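Local coordinates for protein condensin complex subunit 3 (Schizosaccharomyces pombe, PDB 5OQR) that serves as a HEAT-repeat regulatory subunit of condensin, the complex required to convert interphase chromatin into condensed, mitotic-like chromosomes, at residues I609-F613 with Q678-W682; F636-Q642 with T683-Y689; N705-A711 with L737-L743. The contacts are given in a common frame with arbitrary orientation. Residue numbers count along the deposited sequence, not the author numbering.

Interaction 1. Residues I609-F613 with Q678-W682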
loop_
_atom_site.group_PDB
_atom_site.type_symbol
_atom_site.label_atom_id
_atom_site.label_comp_id
_atom_site.label_asym_id
_atom_site.label_seq_id
_atom_site.Cartn_x
_atom_site.Cartn_y
_atom_site.Cartn_z
ATOM N N ILE A 609 -11.265 -10.309 -14.911
ATOM C CA ILE A 609 -9.905 -10.827 -14.810
ATOM C C ILE A 609 -9.080 -10.393 -16.013
ATOM O O ILE A 609 -7.905 -10.035 -15.880
ATOM C CB ILE A 609 -9.936 -12.360 -14.654
ATOM C CG1 ILE A 609 -10.543 -12.721 -13.296
ATOM C CG2 ILE A 609 -8.532 -12.959 -14.798
ATOM C CD1 ILE A 609 -10.717 -14.201 -13.057
ATOM N N ILE A 610 -9.680 -10.413 -17.203
ATOM C CA ILE A 610 -8.949 -10.021 -18.405
ATOM C C ILE A 610 -8.508 -8.567 -18.301
ATOM O O ILE A 610 -7.322 -8.246 -18.441
ATOM C CB ILE A 610 -9.804 -10.265 -19.661
ATOM C CG1 ILE A 610 -10.007 -11.766 -19.869
ATOM C CG2 ILE A 610 -9.148 -9.635 -20.894
ATOM C CD1 ILE A 610 -10.863 -12.129 -21.063
ATOM N N GLN A 611 -9.461 -7.665 -18.059
ATOM C CA GLN A 611 -9.130 -6.248 -17.954
ATOM C C GLN A 611 -8.118 -6.001 -16.845
ATOM O O GLN A 611 -7.183 -5.211 -17.010
ATOM C CB GLN A 611 -10.400 -5.438 -17.704
ATOM C CG GLN A 611 -10.308 -3.997 -18.150
ATOM C CD GLN A 611 -10.443 -3.850 -19.646
ATOM O OE1 GLN A 611 -11.378 -4.375 -20.249
ATOM N NE2 GLN A 611 -9.504 -3.144 -20.260
ATOM N N TYR A 612 -8.289 -6.671 -15.704
ATOM C CA TYR A 612 -7.385 -6.475 -14.577
ATOM C C TYR A 612 -5.940 -6.774 -14.959
ATOM O O TYR A 612 -5.016 -6.096 -14.496
ATOM C CB TYR A 612 -7.828 -7.355 -13.409
ATOM C CG TYR A 612 -6.882 -7.360 -12.234
ATOM C CD1 TYR A 612 -6.690 -6.221 -11.467
ATOM C CD2 TYR A 612 -6.192 -8.510 -11.881
ATOM C CE1 TYR A 612 -5.828 -6.223 -10.387
ATOM C CE2 TYR A 612 -5.330 -8.522 -10.803
ATOM C CZ TYR A 612 -5.154 -7.377 -10.059
ATOM O OH TYR A 612 -4.296 -7.385 -8.985
ATOM N N PHE A 613 -5.723 -7.782 -15.799
ATOM C CA PHE A 613 -4.384 -8.160 -16.228
ATOM C C PHE A 613 -4.030 -7.628 -17.610
ATOM O O PHE A 613 -2.914 -7.867 -18.080
ATOM C CB PHE A 613 -4.238 -9.687 -16.226
ATOM C CG PHE A 613 -4.178 -10.295 -14.853
ATOM C CD1 PHE A 613 -3.138 -9.995 -13.993
ATOM C CD2 PHE A 613 -5.152 -11.181 -14.430
ATOM C CE1 PHE A 613 -3.077 -10.557 -12.733
ATOM C CE2 PHE A 613 -5.096 -11.747 -13.174
ATOM C CZ PHE A 613 -4.055 -11.434 -12.325
ATOM N N GLN A 678 -1.268 -16.269 -9.920
ATOM C CA GLN A 678 -2.256 -15.484 -9.189
ATOM C C GLN A 678 -3.621 -16.158 -9.230
ATOM O O GLN A 678 -4.236 -16.405 -8.187
ATOM C CB GLN A 678 -2.339 -14.073 -9.772
ATOM C CG GLN A 678 -1.447 -13.057 -9.083
ATOM C CD GLN A 678 -2.119 -12.414 -7.886
ATOM O OE1 GLN A 678 -2.403 -13.075 -6.887
ATOM N NE2 GLN A 678 -2.383 -11.114 -7.984
ATOM N N MET A 679 -4.110 -16.464 -10.433
ATOM C CA MET A 679 -5.391 -17.149 -10.556
ATOM C C MET A 679 -5.394 -18.469 -9.798
ATOM O O MET A 679 -6.434 -18.878 -9.272
ATOM C CB MET A 679 -5.715 -17.398 -12.026
ATOM C CG MET A 679 -5.701 -16.174 -12.920
ATOM S SD MET A 679 -6.586 -16.521 -14.452
ATOM C CE MET A 679 -5.956 -15.255 -15.537
ATOM N N LEU A 680 -4.251 -19.155 -9.740
ATOM C CA LEU A 680 -4.187 -20.421 -9.016
ATOM C C LEU A 680 -4.290 -20.205 -7.514
ATOM O O LEU A 680 -4.920 -21.002 -6.810
ATOM C CB LEU A 680 -2.893 -21.158 -9.363
ATOM C CG LEU A 680 -2.862 -21.860 -10.720
ATOM C CD1 LEU A 680 -1.458 -22.332 -11.036
ATOM C CD2 LEU A 680 -3.832 -23.031 -10.743
ATOM N N ASP A 681 -3.674 -19.141 -7.001
ATOM C CA ASP A 681 -3.810 -18.828 -5.584
ATOM C C ASP A 681 -5.254 -18.494 -5.236
ATOM O O ASP A 681 -5.766 -18.923 -4.195
ATOM C CB ASP A 681 -2.886 -17.670 -5.215
ATOM C CG ASP A 681 -1.424 -18.020 -5.387
ATOM O OD1 ASP A 681 -0.566 -17.296 -4.839
ATOM O OD2 ASP A 681 -1.134 -19.027 -6.064
ATOM N N TRP A 682 -5.931 -17.735 -6.100
ATOM C CA TRP A 682 -7.330 -17.397 -5.860
ATOM C C TRP A 682 -8.198 -18.638 -5.738
ATOM O O TRP A 682 -9.185 -18.634 -4.994
ATOM C CB TRP A 682 -7.857 -16.511 -6.987
ATOM C CG TRP A 682 -7.237 -15.151 -7.045
ATOM C CD1 TRP A 682 -6.560 -14.513 -6.052
ATOM C CD2 TRP A 682 -7.238 -14.260 -8.166
ATOM N NE1 TRP A 682 -6.139 -13.281 -6.481
ATOM C CE2 TRP A 682 -6.543 -13.101 -7.777
ATOM C CE3 TRP A 682 -7.759 -14.331 -9.460
ATOM C CZ2 TRP A 682 -6.356 -12.023 -8.636
ATOM C CZ3 TRP A 682 -7.574 -13.261 -10.307
ATOM C CH2 TRP A 682 -6.877 -12.123 -9.895
#
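Large side chains carry this contact, because the axes of helix segments 609-613 and 678-682 come no closer than 13.5 Å. Ile-609 and Phe-613, one helical turn apart, frame a hollow that receives the tip of Met-679: its CE lies 3.5 Å from Ile-609 CG2 and 4.3 Å from Phe-613 CD2. A long, unbranched thioether suits this role, since its CA-to-CB bond points sideways to the other segment, yet the chain reaches across. The Trp-682 indole is the second bump. Its CH2 atom pushes between two neighbouring rings, 4.0 Å from Tyr-612 CE2 and 3.8 Å from Phe-613 CE2, while its CZ3 rests 4.2 Å from Ile-609 CG1. In the all-helical HEAT-repeat solenoid, the two segments run at 136° to each other, and the space between them is shared with helices 621-635 and 639-661: Phe-631 stacks on Trp-682, and Leu-653 and Leu-656 touch Met-679. Phe-613 reaches back from its own helix, its ring set among Gln-678, Met-679 and Trp-682. Its plane is tilted 28° from the six-membered indole ring, but with centroids 5.9 Å apart they barely overlap. At the less buried margin, Gln-678 CB lies 4.1 Å from Phe-613 CZ.

Interaction 2. Residues F636-Q642 with T683-Y689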
loop_
_atom_site.group_PDB
_atom_site.type_symbol
_atom_site.label_atom_id
_atom_site.label_comp_id
_atom_site.label_asym_id
_atom_site.label_seq_id
_atom_site.Cartn_x
_atom_site.Cartn_y
_atom_site.Cartn_z
ATOM N N PHE A 636 -11.509 -15.536 -1.619
ATOM C CA PHE A 636 -11.248 -16.178 -0.337
ATOM C C PHE A 636 -12.428 -16.108 0.622
ATOM O O PHE A 636 -12.318 -16.606 1.747
ATOM C CB PHE A 636 -10.015 -15.547 0.309
ATOM C CG PHE A 636 -8.778 -15.643 -0.534
ATOM C CD1 PHE A 636 -8.518 -16.782 -1.278
ATOM C CD2 PHE A 636 -7.881 -14.594 -0.593
ATOM C CE1 PHE A 636 -7.385 -16.876 -2.058
ATOM C CE2 PHE A 636 -6.743 -14.681 -1.372
ATOM C CZ PHE A 636 -6.495 -15.823 -2.106
ATOM N N GLY A 637 -13.547 -15.527 0.209
ATOM C CA GLY A 637 -14.696 -15.411 1.083
ATOM C C GLY A 637 -15.543 -16.666 1.136
ATOM O O GLY A 637 -16.093 -17.003 2.187
ATOM N N ALA A 638 -15.655 -17.368 0.012
ATOM C CA ALA A 638 -16.520 -18.534 -0.065
ATOM C C ALA A 638 -15.911 -19.565 -1.002
ATOM O O ALA A 638 -15.246 -19.220 -1.982
ATOM C CB ALA A 638 -17.925 -18.155 -0.547
ATOM N N HIS A 639 -16.147 -20.840 -0.685
ATOM C CA HIS A 639 -15.737 -21.916 -1.581
ATOM C C HIS A 639 -16.399 -21.777 -2.945
ATOM O O HIS A 639 -15.796 -22.104 -3.974
ATOM C CB HIS A 639 -16.083 -23.270 -0.962
ATOM C CG HIS A 639 -16.162 -24.386 -1.957
ATOM N ND1 HIS A 639 -15.066 -25.136 -2.324
ATOM C CD2 HIS A 639 -17.207 -24.875 -2.665
ATOM C CE1 HIS A 639 -15.433 -26.040 -3.214
ATOM N NE2 HIS A 639 -16.727 -25.902 -3.439
ATOM N N GLU A 640 -17.643 -21.296 -2.972
ATOM C CA GLU A 640 -18.368 -21.185 -4.232
ATOM C C GLU A 640 -17.774 -20.112 -5.132
ATOM O O GLU A 640 -17.922 -20.186 -6.356
ATOM C CB GLU A 640 -19.843 -20.891 -3.968
ATOM C CG GLU A 640 -20.593 -22.010 -3.267
ATOM C CD GLU A 640 -20.285 -22.093 -1.784
ATOM O OE1 GLU A 640 -19.543 -21.225 -1.281
ATOM O OE2 GLU A 640 -20.782 -23.028 -1.121
ATOM N N ASN A 641 -17.108 -19.111 -4.554
ATOM C CA ASN A 641 -16.484 -18.080 -5.374
ATOM C C ASN A 641 -15.233 -18.608 -6.058
ATOM O O ASN A 641 -14.964 -18.273 -7.216
ATOM C CB ASN A 641 -16.150 -16.857 -4.522
ATOM C CG ASN A 641 -17.380 -16.086 -4.101
ATOM O OD1 ASN A 641 -18.463 -16.276 -4.650
ATOM N ND2 ASN A 641 -17.219 -15.204 -3.126
ATOM N N GLN A 642 -14.454 -19.433 -5.358
ATOM C CA GLN A 642 -13.296 -20.059 -5.986
ATOM C C GLN A 642 -13.725 -20.969 -7.127
ATOM O O GLN A 642 -13.050 -21.046 -8.158
ATOM C CB GLN A 642 -12.492 -20.837 -4.947
ATOM C CG GLN A 642 -11.951 -19.972 -3.824
ATOM C CD GLN A 642 -10.982 -20.710 -2.924
ATOM O OE1 GLN A 642 -11.338 -21.694 -2.283
ATOM N NE2 GLN A 642 -9.745 -20.235 -2.874
ATOM N N THR A 683 -7.859 -19.700 -6.461
ATOM C CA THR A 683 -8.662 -20.914 -6.484
ATOM C C THR A 683 -8.187 -21.961 -5.485
ATOM O O THR A 683 -8.803 -23.024 -5.387
ATOM C CB THR A 683 -8.662 -21.496 -7.898
ATOM O OG1 THR A 683 -7.322 -21.543 -8.396
ATOM C CG2 THR A 683 -9.475 -20.638 -8.830
ATOM N N ASP A 684 -7.128 -21.681 -4.730
ATOM C CA ASP A 684 -6.590 -22.631 -3.765
ATOM C C ASP A 684 -7.487 -22.678 -2.531
ATOM O O ASP A 684 -7.695 -21.657 -1.868
ATOM C CB ASP A 684 -5.166 -22.234 -3.386
ATOM C CG ASP A 684 -4.483 -23.259 -2.504
ATOM O OD1 ASP A 684 -5.181 -24.064 -1.853
ATOM O OD2 ASP A 684 -3.236 -23.253 -2.456
ATOM N N ASN A 685 -8.004 -23.867 -2.218
ATOM C CA ASN A 685 -8.904 -24.010 -1.078
ATOM C C ASN A 685 -8.207 -23.685 0.236
ATOM O O ASN A 685 -8.858 -23.250 1.192
ATOM C CB ASN A 685 -9.471 -25.429 -1.033
ATOM C CG ASN A 685 -10.424 -25.639 0.125
ATOM O OD1 ASN A 685 -10.070 -26.252 1.131
ATOM N ND2 ASN A 685 -11.640 -25.123 -0.010
ATOM N N GLU A 686 -6.892 -23.892 0.307
ATOM C CA GLU A 686 -6.164 -23.628 1.541
ATOM C C GLU A 686 -6.185 -22.154 1.920
ATOM O O GLU A 686 -6.028 -21.829 3.102
ATOM C CB GLU A 686 -4.718 -24.108 1.403
ATOM C CG GLU A 686 -3.887 -23.985 2.673
ATOM C CD GLU A 686 -4.377 -24.894 3.785
ATOM O OE1 GLU A 686 -5.207 -25.784 3.504
ATOM O OE2 GLU A 686 -3.930 -24.720 4.938
ATOM N N LYS A 687 -6.381 -21.258 0.955
ATOM C CA LYS A 687 -6.278 -19.826 1.198
ATOM C C LYS A 687 -7.602 -19.188 1.596
ATOM O O LYS A 687 -7.711 -17.960 1.565
ATOM C CB LYS A 687 -5.726 -19.120 -0.042
ATOM C CG LYS A 687 -4.351 -19.594 -0.470
ATOM C CD LYS A 687 -3.570 -18.473 -1.133
ATOM C CE LYS A 687 -2.457 -19.006 -2.015
ATOM N NZ LYS A 687 -1.550 -19.936 -1.292
ATOM N N LEU A 688 -8.604 -19.980 1.964
ATOM C CA LEU A 688 -9.863 -19.410 2.420
ATOM C C LEU A 688 -9.699 -18.808 3.810
ATOM O O LEU A 688 -9.036 -19.379 4.679
ATOM C CB LEU A 688 -10.962 -20.473 2.437
ATOM C CG LEU A 688 -11.566 -20.879 1.089
ATOM C CD1 LEU A 688 -12.537 -22.029 1.267
ATOM C CD2 LEU A 688 -12.266 -19.709 0.427
ATOM N N TYR A 689 -10.309 -17.638 4.014
ATOM C CA TYR A 689 -10.267 -17.000 5.325
ATOM C C TYR A 689 -10.968 -17.858 6.369
ATOM O O TYR A 689 -10.484 -18.001 7.498
ATOM C CB TYR A 689 -10.910 -15.614 5.249
ATOM C CG TYR A 689 -10.212 -14.651 4.309
ATOM C CD1 TYR A 689 -8.830 -14.646 4.185
ATOM C CD2 TYR A 689 -10.940 -13.746 3.546
ATOM C CE1 TYR A 689 -8.191 -13.769 3.333
ATOM C CE2 TYR A 689 -10.314 -12.865 2.689
ATOM C CZ TYR A 689 -8.937 -12.878 2.584
ATOM O OH TYR A 689 -8.304 -11.997 1.727
#
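Two hydrogen bonds tie these turns together, one near each end of the contact. Tyr-689 N gives its hydrogen to Phe-636 O at 3.2 Å, and Gln-642 NE2 donates to Asp-684 O at 2.7 Å. The amide of Gln-642 serves a buried place well: with two hydrogens on NE2, it also reaches Trp-682 O at the end of helix 669-682, satisfying two carbonyls at once. Asp-684 O accepts from Lys-687 N as well (3.1 Å). In this HEAT-repeat region the segments are the turn leading into helix 639-661, with Ala-638 at its N-cap, and the loop that leaves helix 669-682. That loop folds back through an Asx turn, Asp-684 OD1 taking Glu-686 N at 2.8 Å; the other carboxylate oxygen, OD2, makes a long salt bridge of 3.9 Å to Lys-687 NZ. Thr-683 turns its CB away from the contact, and its hydroxyl is satisfied outside it, chiefly by Met-679 O, with Leu-680 O and His-707 NE2 also in reach. Apolar groups pack beside the polar links. Phe-636 places its CB 3.6 Å from the Tyr-689 ring centroid, a CH-pi contact, and its ring edge points to the same face in an offset edge-to-face pair. Leu-688 fills the middle, with CD2 3.4 Å from Phe-636 O and CG 3.5 Å from Gln-642 OE1.

Interaction 3. Residues N705-A711 with L737-L743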
loop_
_atom_site.group_PDB
_atom_site.type_symbol
_atom_site.label_atom_id
_atom_site.label_comp_id
_atom_site.label_asym_id
_atom_site.label_seq_id
_atom_site.Cartn_x
_atom_site.Cartn_y
_atom_site.Cartn_z
ATOM N N ASN A 705 -13.101 -30.533 -4.914
ATOM C CA ASN A 705 -11.931 -29.672 -4.865
ATOM C C ASN A 705 -11.879 -28.799 -6.112
ATOM O O ASN A 705 -12.015 -29.292 -7.234
ATOM C CB ASN A 705 -10.668 -30.519 -4.748
ATOM C CG ASN A 705 -9.434 -29.690 -4.497
ATOM O OD1 ASN A 705 -8.701 -29.354 -5.425
ATOM N ND2 ASN A 705 -9.191 -29.358 -3.235
ATOM N N VAL A 706 -11.683 -27.494 -5.908
ATOM C CA VAL A 706 -11.674 -26.560 -7.030
ATOM C C VAL A 706 -10.502 -26.851 -7.956
ATOM O O VAL A 706 -10.617 -26.741 -9.182
ATOM C CB VAL A 706 -11.642 -25.107 -6.516
ATOM C CG1 VAL A 706 -11.618 -24.118 -7.678
ATOM C CG2 VAL A 706 -12.834 -24.831 -5.619
ATOM N N HIS A 707 -9.352 -27.214 -7.388
ATOM C CA HIS A 707 -8.172 -27.451 -8.211
ATOM C C HIS A 707 -8.305 -28.738 -9.014
ATOM O O HIS A 707 -7.886 -28.796 -10.174
ATOM C CB HIS A 707 -6.922 -27.481 -7.335
ATOM C CG HIS A 707 -6.284 -26.139 -7.146
ATOM N ND1 HIS A 707 -5.152 -25.958 -6.383
ATOM C CD2 HIS A 707 -6.616 -24.916 -7.621
ATOM C CE1 HIS A 707 -4.811 -24.682 -6.399
ATOM N NE2 HIS A 707 -5.684 -24.029 -7.142
ATOM N N LEU A 708 -8.881 -29.781 -8.421
ATOM C CA LEU A 708 -9.157 -30.979 -9.203
ATOM C C LEU A 708 -10.246 -30.716 -10.232
ATOM O O LEU A 708 -10.224 -31.300 -11.321
ATOM C CB LEU A 708 -9.551 -32.134 -8.285
ATOM C CG LEU A 708 -9.440 -33.527 -8.907
ATOM C CD1 LEU A 708 -7.995 -33.865 -9.249
ATOM C CD2 LEU A 708 -10.016 -34.571 -7.970
ATOM N N HIS A 709 -11.200 -29.842 -9.909
ATOM C CA HIS A 709 -12.161 -29.395 -10.909
ATOM C C HIS A 709 -11.471 -28.595 -12.003
ATOM O O HIS A 709 -11.838 -28.694 -13.179
ATOM C CB HIS A 709 -13.257 -28.562 -10.244
ATOM C CG HIS A 709 -14.143 -27.846 -11.214
ATOM N ND1 HIS A 709 -14.218 -26.472 -11.280
ATOM C CD2 HIS A 709 -14.981 -28.314 -12.168
ATOM C CE1 HIS A 709 -15.069 -26.123 -12.228
ATOM N NE2 HIS A 709 -15.545 -27.223 -12.783
ATOM N N LEU A 710 -10.461 -27.803 -11.639
ATOM C CA LEU A 710 -9.734 -27.025 -12.633
ATOM C C LEU A 710 -8.932 -27.930 -13.560
ATOM O O LEU A 710 -8.789 -27.638 -14.752
ATOM C CB LEU A 710 -8.818 -26.019 -11.937
ATOM C CG LEU A 710 -8.017 -25.092 -12.851
ATOM C CD1 LEU A 710 -8.939 -24.239 -13.701
ATOM C CD2 LEU A 710 -7.086 -24.223 -12.033
ATOM N N ALA A 711 -8.392 -29.027 -13.030
ATOM C CA ALA A 711 -7.723 -30.007 -13.876
ATOM C C ALA A 711 -8.660 -30.511 -14.965
ATOM O O ALA A 711 -8.295 -30.562 -16.144
ATOM C CB ALA A 711 -7.211 -31.165 -13.023
ATOM N N LEU A 737 -0.978 -27.387 -9.644
ATOM C CA LEU A 737 -2.202 -27.588 -8.885
ATOM C C LEU A 737 -1.893 -28.176 -7.514
ATOM O O LEU A 737 -0.921 -28.912 -7.329
ATOM C CB LEU A 737 -3.155 -28.509 -9.643
ATOM C CG LEU A 737 -3.642 -28.019 -11.006
ATOM C CD1 LEU A 737 -4.424 -29.113 -11.711
ATOM C CD2 LEU A 737 -4.491 -26.773 -10.859
ATOM N N LYS A 738 -2.732 -27.833 -6.548
ATOM C CA LYS A 738 -2.643 -28.345 -5.186
ATOM C C LYS A 738 -3.817 -29.298 -4.988
ATOM O O LYS A 738 -4.919 -28.886 -4.625
ATOM C CB LYS A 738 -2.667 -27.218 -4.167
ATOM C CG LYS A 738 -1.305 -26.596 -3.890
ATOM C CD LYS A 738 -1.319 -25.791 -2.600
ATOM C CE LYS A 738 -1.347 -26.690 -1.366
ATOM N NZ LYS A 738 -1.935 -26.000 -0.186
ATOM N N ILE A 739 -3.570 -30.577 -5.228
ATOM C CA ILE A 739 -4.591 -31.613 -5.124
ATOM C C ILE A 739 -4.439 -32.277 -3.760
ATOM O O ILE A 739 -3.365 -32.821 -3.473
ATOM C CB ILE A 739 -4.460 -32.643 -6.255
ATOM C CG1 ILE A 739 -4.311 -31.936 -7.606
ATOM C CG2 ILE A 739 -5.663 -33.571 -6.268
ATOM C CD1 ILE A 739 -5.465 -31.024 -7.974
ATOM N N PRO A 740 -5.448 -32.238 -2.894
ATOM C CA PRO A 740 -5.347 -32.972 -1.629
ATOM C C PRO A 740 -5.387 -34.475 -1.858
ATOM O O PRO A 740 -5.799 -34.967 -2.910
ATOM C CB PRO A 740 -6.564 -32.492 -0.833
ATOM C CG PRO A 740 -7.499 -31.952 -1.845
ATOM C CD PRO A 740 -6.663 -31.409 -2.949
ATOM N N THR A 741 -4.943 -35.208 -0.841
ATOM C CA THR A 741 -4.822 -36.657 -0.917
ATOM C C THR A 741 -5.927 -37.391 -0.171
ATOM O O THR A 741 -5.902 -38.623 -0.115
ATOM C CB THR A 741 -3.462 -37.097 -0.367
ATOM O OG1 THR A 741 -3.397 -36.811 1.034
ATOM C CG2 THR A 741 -2.333 -36.370 -1.080
ATOM N N ASP A 742 -6.891 -36.670 0.400
ATOM C CA ASP A 742 -7.957 -37.273 1.189
ATOM C C ASP A 742 -9.312 -37.201 0.500
ATOM O O ASP A 742 -10.336 -37.451 1.144
ATOM C CB ASP A 742 -8.037 -36.601 2.560
ATOM C CG ASP A 742 -8.441 -35.140 2.472
ATOM O OD1 ASP A 742 -8.185 -34.514 1.423
ATOM O OD2 ASP A 742 -9.014 -34.619 3.452
ATOM N N LEU A 743 -9.349 -36.874 -0.789
ATOM C CA LEU A 743 -10.612 -36.788 -1.495
ATOM C C LEU A 743 -11.168 -38.185 -1.762
ATOM O O LEU A 743 -10.440 -39.178 -1.705
ATOM C CB LEU A 743 -10.437 -36.044 -2.816
ATOM C CG LEU A 743 -9.974 -34.591 -2.730
ATOM C CD1 LEU A 743 -9.552 -34.089 -4.101
ATOM C CD2 LEU A 743 -11.073 -33.711 -2.159
#
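This is a mixed polar and apolar contact between the start of a helix and a connector extended over 737-740 that then turns at Thr-741 and Asp-742. Residues 705-711 open helix 706-717; the connector, residues 737-743, links helix 725-736 to helix 745-759. Between the segments, 434 Å² is buried. His-707 makes the polar join, its ND1 accepting from Lys-738 N at 3.1 Å. Histidine suits the spot because it has a second ring nitrogen, directed elsewhere: NE2 bonds to Leu-680 O and Thr-683 OG1, so one imidazole joins the connector to the end of helix 669-682. Leu-737 lays CD2 over a face of that ring and brings CD1 to 3.7 Å from Ala-711 CB, where the short alanine side chain permits close approach. Both segments belong to HEAT repeat 9, whose two helices are 706-717 and 725-736, so the chain leaving the second helix returns across the beginning of the first. Asn-705 is the N-cap there, its OD1 accepting from Leu-708 N at 3.0 Å and weakly from His-707 N at 3.0 Å; its ND2 packs 3.3 Å from Pro-740 CD. Leu-708 bridges the hydrophobic side, with CD1 3.8 Å from Ile-739 CG2 and CD2 3.9 Å from Leu-743 CD1. Beyond the repeat, Phe-776 of helix 767-785 covers Ala-711 and Leu-737, while Tyr-748 OH bonds to both Pro-740 O and Leu-743 N.

How the interactions relate
Interaction 1 is the most buried and relies on aromatic and aliphatic packing alone, with its centre about 19 Å from the chain's centre. Interactions 2 and 3, centred about 23 and 33 Å out, are partly exposed and add hydrogen bonds, as befits loops whose backbone groups lack helical partners. Helix 669-682 joins the set: its side chains form interaction 1, while Trp-682 O is taken by Gln-642 of interaction 2 and Leu-680 O by His-707 of interaction 3. Along the chain, interactions 1 and 2 cross, whereas interaction 3 follows both. Leu-680 packs on Leu-710 and Leu-737, so interactions 1 and 3 also touch through apolar side chains.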